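Local coordinates for protein aeromonas extracellular serine protease (Aeromonas sobria, PDB 3WQB) that cleaves peptide bonds after paired basic residues, one of them lysine, as a calcium-dependent, kexin-like secreted serine protease and probable virulence factor, at residues L432-V445 with L585-A597. The protein carries 1 engineered substitution. Residues are numbered along the deposited sequence; the frame is centred on the assembly and turned at random.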
loop_
_atom_site.group_PDB
_atom_site.type_symbol
_atom_site.label_atom_id
_atom_site.label_comp_id
_atom_site.label_asym_id
_atom_site.label_seq_id
_atom_site.Cartn_x
_atom_site.Cartn_y
_atom_site.Cartn_z
ATOM N N LEU A 432 11.158 -18.286 -13.154
ATOM C CA LEU A 432 10.102 -19.020 -12.466
ATOM C C LEU A 432 9.093 -19.571 -13.475
ATOM O O LEU A 432 8.828 -18.932 -14.494
ATOM C CB LEU A 432 9.380 -18.106 -11.469
ATOM C CG LEU A 432 10.057 -17.814 -10.129
ATOM C CD1 LEU A 432 9.235 -16.793 -9.348
ATOM C CD2 LEU A 432 10.262 -19.077 -9.316
ATOM N N PRO A 433 8.529 -20.760 -13.193
ATOM C CA PRO A 433 7.432 -21.289 -14.015
ATOM C C PRO A 433 6.166 -20.434 -13.864
ATOM O O PRO A 433 6.134 -19.542 -13.010
ATOM C CB PRO A 433 7.205 -22.699 -13.456
ATOM C CG PRO A 433 8.207 -22.915 -12.379
ATOM C CD PRO A 433 8.850 -21.623 -12.045
ATOM N N PRO A 434 5.127 -20.678 -14.683
ATOM C CA PRO A 434 3.943 -19.818 -14.640
ATOM C C PRO A 434 3.243 -19.808 -13.281
ATOM O O PRO A 434 3.284 -20.791 -12.537
ATOM C CB PRO A 434 3.036 -20.417 -15.725
ATOM C CG PRO A 434 3.991 -21.035 -16.678
ATOM C CD PRO A 434 5.033 -21.646 -15.795
ATOM N N LEU A 435 2.624 -18.680 -12.962
ATOM C CA LEU A 435 1.839 -18.563 -11.741
ATOM C C LEU A 435 0.638 -19.506 -11.789
ATOM O O LEU A 435 -0.077 -19.571 -12.797
ATOM C CB LEU A 435 1.334 -17.125 -11.578
ATOM C CG LEU A 435 0.529 -16.850 -10.290
ATOM C CD1 LEU A 435 1.391 -16.920 -9.039
ATOM C CD2 LEU A 435 -0.159 -15.499 -10.377
ATOM N N VAL A 436 0.438 -20.234 -10.693
ATOM C CA VAL A 436 -0.753 -21.031 -10.474
ATOM C C VAL A 436 -1.516 -20.392 -9.323
ATOM O O VAL A 436 -0.969 -20.160 -8.237
ATOM C CB VAL A 436 -0.389 -22.487 -10.104
ATOM C CG1 VAL A 436 -1.637 -23.280 -9.736
ATOM C CG2 VAL A 436 0.350 -23.161 -11.257
ATOM N N GLN A 437 -2.781 -20.083 -9.578
ATOM C CA GLN A 437 -3.679 -19.572 -8.552
ATOM C C GLN A 437 -4.676 -20.678 -8.237
ATOM O O GLN A 437 -5.600 -20.949 -9.027
ATOM C CB GLN A 437 -4.394 -18.323 -9.063
ATOM C CG GLN A 437 -3.441 -17.213 -9.455
ATOM C CD GLN A 437 -4.151 -16.036 -10.063
ATOM O OE1 GLN A 437 -4.923 -15.360 -9.388
ATOM N NE2 GLN A 437 -3.896 -15.779 -11.340
ATOM N N LEU A 438 -4.480 -21.339 -7.100
ATOM C CA LEU A 438 -5.349 -22.449 -6.747
ATOM C C LEU A 438 -6.758 -21.937 -6.490
ATOM O O LEU A 438 -6.937 -20.810 -6.032
ATOM C CB LEU A 438 -4.824 -23.216 -5.525
ATOM C CG LEU A 438 -3.517 -23.994 -5.680
ATOM C CD1 LEU A 438 -3.189 -24.727 -4.395
ATOM C CD2 LEU A 438 -3.589 -24.987 -6.838
ATOM N N PRO A 439 -7.775 -22.759 -6.794
ATOM C CA PRO A 439 -9.134 -22.341 -6.478
ATOM C C PRO A 439 -9.280 -22.032 -4.986
ATOM O O PRO A 439 -8.663 -22.700 -4.151
ATOM C CB PRO A 439 -9.974 -23.568 -6.850
ATOM C CG PRO A 439 -9.152 -24.303 -7.851
ATOM C CD PRO A 439 -7.729 -24.079 -7.448
ATOM N N TRP A 440 -10.069 -21.011 -4.672
ATOM C CA TRP A 440 -10.436 -20.723 -3.289
ATOM C C TRP A 440 -11.051 -21.978 -2.672
ATOM O O TRP A 440 -11.860 -22.668 -3.317
ATOM C CB TRP A 440 -11.460 -19.592 -3.227
ATOM C CG TRP A 440 -10.927 -18.210 -3.440
ATOM C CD1 TRP A 440 -10.989 -17.479 -4.589
ATOM C CD2 TRP A 440 -10.283 -17.372 -2.466
ATOM N NE1 TRP A 440 -10.413 -16.250 -4.402
ATOM C CE2 TRP A 440 -9.979 -16.152 -3.104
ATOM C CE3 TRP A 440 -9.923 -17.543 -1.123
ATOM C CZ2 TRP A 440 -9.326 -15.103 -2.445
ATOM C CZ3 TRP A 440 -9.288 -16.498 -0.463
ATOM C CH2 TRP A 440 -8.995 -15.294 -1.125
ATOM N N GLN A 441 -10.625 -22.291 -1.452
ATOM C CA GLN A 441 -11.227 -23.347 -0.658
ATOM C C GLN A 441 -11.931 -22.694 0.512
ATOM O O GLN A 441 -11.287 -22.044 1.347
ATOM C CB GLN A 441 -10.177 -24.332 -0.147
ATOM C CG GLN A 441 -9.622 -25.204 -1.228
ATOM C CD GLN A 441 -8.835 -26.398 -0.721
ATOM O OE1 GLN A 441 -8.793 -26.716 0.484
ATOM N NE2 GLN A 441 -8.204 -27.078 -1.650
ATOM N N LYS A 442 -13.253 -22.858 0.557
ATOM C CA LYS A 442 -14.080 -22.256 1.603
ATOM C C LYS A 442 -14.403 -23.271 2.688
ATOM O O LYS A 442 -14.771 -24.416 2.404
ATOM C CB LYS A 442 -15.371 -21.665 1.015
ATOM C CG LYS A 442 -16.211 -20.887 2.033
ATOM C CD LYS A 442 -17.234 -19.986 1.367
ATOM C CE LYS A 442 -17.926 -19.102 2.397
ATOM N NZ LYS A 442 -18.708 -18.002 1.761
ATOM N N ILE A 443 -14.273 -22.832 3.933
ATOM C CA ILE A 443 -14.568 -23.659 5.089
ATOM C C ILE A 443 -15.634 -22.947 5.911
ATOM O O ILE A 443 -15.360 -21.929 6.544
ATOM C CB ILE A 443 -13.302 -23.910 5.961
ATOM C CG1 ILE A 443 -12.138 -24.460 5.120
ATOM C CG2 ILE A 443 -13.623 -24.851 7.118
ATOM C CD1 ILE A 443 -11.224 -23.395 4.538
ATOM N N ASN A 444 -16.856 -23.476 5.883
ATOM C CA ASN A 444 -17.915 -22.987 6.753
ATOM C C ASN A 444 -17.792 -23.661 8.113
ATOM O O ASN A 444 -17.653 -24.882 8.196
ATOM C CB ASN A 444 -19.297 -23.260 6.151
ATOM C CG ASN A 444 -19.539 -22.496 4.861
ATOM O OD1 ASN A 444 -19.391 -21.275 4.808
ATOM N ND2 ASN A 444 -19.926 -23.212 3.820
ATOM N N VAL A 445 -17.843 -22.861 9.173
ATOM C CA VAL A 445 -17.587 -23.348 10.524
ATOM C C VAL A 445 -18.914 -23.410 11.268
ATOM O O VAL A 445 -19.726 -22.489 11.177
ATOM C CB VAL A 445 -16.556 -22.446 11.251
ATOM C CG1 VAL A 445 -16.340 -22.892 12.691
ATOM C CG2 VAL A 445 -15.229 -22.458 10.503
ATOM N N LEU A 585 -16.780 -17.593 14.830
ATOM C CA LEU A 585 -16.189 -17.749 13.503
ATOM C C LEU A 585 -17.247 -18.349 12.578
ATOM O O LEU A 585 -17.837 -19.389 12.887
ATOM C CB LEU A 585 -14.952 -18.651 13.558
ATOM C CG LEU A 585 -14.218 -18.922 12.244
ATOM C CD1 LEU A 585 -13.698 -17.633 11.588
ATOM C CD2 LEU A 585 -13.085 -19.899 12.470
ATOM N N ILE A 586 -17.485 -17.679 11.457
ATOM C CA ILE A 586 -18.511 -18.088 10.494
ATOM C C ILE A 586 -17.908 -18.932 9.366
ATOM O O ILE A 586 -18.359 -20.045 9.093
ATOM C CB ILE A 586 -19.275 -16.852 9.929
ATOM C CG1 ILE A 586 -20.002 -16.111 11.058
ATOM C CG2 ILE A 586 -20.249 -17.265 8.808
ATOM C CD1 ILE A 586 -20.438 -14.697 10.702
ATOM N N SER A 587 -16.881 -18.396 8.712
ATOM C CA SER A 587 -16.249 -19.089 7.605
ATOM C C SER A 587 -14.899 -18.470 7.355
ATOM O O SER A 587 -14.641 -17.341 7.758
ATOM C CB SER A 587 -17.085 -18.964 6.331
ATOM O OG SER A 587 -17.097 -17.636 5.850
ATOM N N TRP A 588 -14.041 -19.214 6.672
ATOM C CA TRP A 588 -12.860 -18.621 6.079
ATOM C C TRP A 588 -12.576 -19.318 4.769
ATOM O O TRP A 588 -13.073 -20.425 4.531
ATOM C CB TRP A 588 -11.655 -18.668 7.021
ATOM C CG TRP A 588 -11.076 -20.023 7.285
ATOM C CD1 TRP A 588 -11.674 -21.063 7.940
ATOM C CD2 TRP A 588 -9.766 -20.475 6.922
ATOM N NE1 TRP A 588 -10.823 -22.131 8.000
ATOM C CE2 TRP A 588 -9.642 -21.800 7.385
ATOM C CE3 TRP A 588 -8.692 -19.893 6.231
ATOM C CZ2 TRP A 588 -8.476 -22.548 7.204
ATOM C CZ3 TRP A 588 -7.532 -20.633 6.057
ATOM C CH2 TRP A 588 -7.432 -21.947 6.544
ATOM N N SER A 589 -11.791 -18.661 3.921
ATOM C CA SER A 589 -11.392 -19.225 2.646
ATOM C C SER A 589 -9.897 -19.030 2.458
ATOM O O SER A 589 -9.332 -18.037 2.911
ATOM C CB SER A 589 -12.157 -18.567 1.497
ATOM O OG SER A 589 -13.545 -18.788 1.618
ATOM N N LEU A 590 -9.277 -19.987 1.780
ATOM C CA LEU A 590 -7.840 -19.982 1.540
ATOM C C LEU A 590 -7.540 -20.064 0.055
ATOM O O LEU A 590 -8.084 -20.925 -0.646
ATOM C CB LEU A 590 -7.178 -21.172 2.261
ATOM C CG LEU A 590 -5.677 -21.379 2.063
ATOM C CD1 LEU A 590 -4.865 -20.204 2.619
ATOM C CD2 LEU A 590 -5.236 -22.676 2.715
ATOM N N ARG A 591 -6.675 -19.166 -0.410
ATOM C CA ARG A 591 -6.158 -19.237 -1.764
ATOM C C ARG A 591 -4.643 -19.269 -1.746
ATOM O O ARG A 591 -3.991 -18.362 -1.215
ATOM C CB ARG A 591 -6.652 -18.080 -2.638
ATOM C CG ARG A 591 -6.230 -18.260 -4.083
ATOM C CD ARG A 591 -6.929 -17.306 -4.994
ATOM N NE ARG A 591 -7.257 -17.983 -6.240
ATOM C CZ ARG A 591 -7.874 -17.418 -7.268
ATOM N NH1 ARG A 591 -8.230 -16.141 -7.212
ATOM N NH2 ARG A 591 -8.132 -18.139 -8.356
ATOM N N VAL A 592 -4.080 -20.325 -2.318
ATOM C CA VAL A 592 -2.635 -20.414 -2.471
ATOM C C VAL A 592 -2.225 -19.950 -3.880
ATOM O O VAL A 592 -2.770 -20.421 -4.882
ATOM C CB VAL A 592 -2.137 -21.847 -2.199
ATOM C CG1 VAL A 592 -0.630 -21.911 -2.312
ATOM C CG2 VAL A 592 -2.555 -22.308 -0.809
ATOM N N LEU A 593 -1.275 -19.013 -3.937
ATOM C CA LEU A 593 -0.697 -18.529 -5.193
ATOM C C LEU A 593 0.754 -18.988 -5.238
ATOM O O LEU A 593 1.512 -18.747 -4.302
ATOM C CB LEU A 593 -0.770 -16.998 -5.255
ATOM C CG LEU A 593 -2.168 -16.389 -5.188
ATOM C CD1 LEU A 593 -2.573 -16.082 -3.765
ATOM C CD2 LEU A 593 -2.179 -15.123 -6.026
ATOM N N GLY A 594 1.139 -19.684 -6.299
ATOM C CA GLY A 594 2.495 -20.181 -6.367
ATOM C C GLY A 594 2.802 -20.759 -7.723
ATOM O O GLY A 594 2.290 -20.298 -8.737
ATOM N N HIS A 595 3.661 -21.767 -7.742
ATOM C CA HIS A 595 4.053 -22.368 -9.007
ATOM C C HIS A 595 4.415 -23.827 -8.826
ATOM O O HIS A 595 4.681 -24.292 -7.714
ATOM C CB HIS A 595 5.214 -21.588 -9.646
ATOM C CG HIS A 595 6.447 -21.543 -8.803
ATOM N ND1 HIS A 595 6.677 -20.550 -7.873
ATOM C CD2 HIS A 595 7.510 -22.379 -8.734
ATOM C CE1 HIS A 595 7.830 -20.776 -7.268
ATOM N NE2 HIS A 595 8.358 -21.875 -7.777
ATOM N N ASP A 596 4.426 -24.539 -9.947
ATOM C CA ASP A 596 4.793 -25.946 -9.985
ATOM C C ASP A 596 6.290 -26.075 -10.249
ATOM O O ASP A 596 6.743 -25.865 -11.373
ATOM C CB ASP A 596 3.966 -26.629 -11.087
ATOM C CG ASP A 596 4.373 -28.069 -11.339
ATOM O OD1 ASP A 596 5.153 -28.638 -10.546
ATOM O OD2 ASP A 596 3.899 -28.623 -12.352
ATOM N N ALA A 597 7.054 -26.427 -9.215
ATOM C CA ALA A 597 8.507 -26.577 -9.355
ATOM C C ALA A 597 8.874 -27.817 -10.172
ATOM O O ALA A 597 10.027 -27.980 -10.580
ATOM C CB ALA A 597 9.183 -26.612 -7.991
HETATM O O HOH W 1 3.832 -23.469 -12.481
HETATM O O HOH W 2 -6.275 -22.452 -2.432
HETATM O O HOH W 3 -20.457 -20.299 12.728
#
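Arg591 lies across Trp440 where the first and last strands of the P-domain, a beta sandwich, pair antiparallel. Its CB stands over the six-membered ring, 3.6 Å from the centroid and 8° off the normal, a CH-pi contact that a broad indole suits. With CG anti to the backbone N (chi1 -174°), the chain carries on over the indole, CD against NE1, and bends about CG-CD, its guanidinium lying between CD1 of Trp440 on one face and the side chain of Gln437 on the other, tilted 37° from the indole plane. NE donates to Leu438 O at 2.9 Å, near the guanidinium plane, which helps fix the group's rotation. Around Pro439, which has no N-H to give, the pairing breaks and the register shifts by one residue. A water donating to Pro439 O and Leu590 O and accepting from Val592 N bridges the break, though Leu590 O also takes the Gln441 N-H.

Facing strand 460-466, beta-branched Ile443 lies alongside Trp588, its CD1 3.8 Å from the centroid of the five-membered ring, while Ser462 holds the indole NE1. On the other face, small Ser589 lets the extended Lys442 chain lie close, CG 3.4 Å from Ser589 OG. At the far end, beside helix 358-368, Glu473 holds ND1 of His595, and Leu432 crosses the imidazole at roughly a right angle, CD2 over its face, 3.6 Å from CE1.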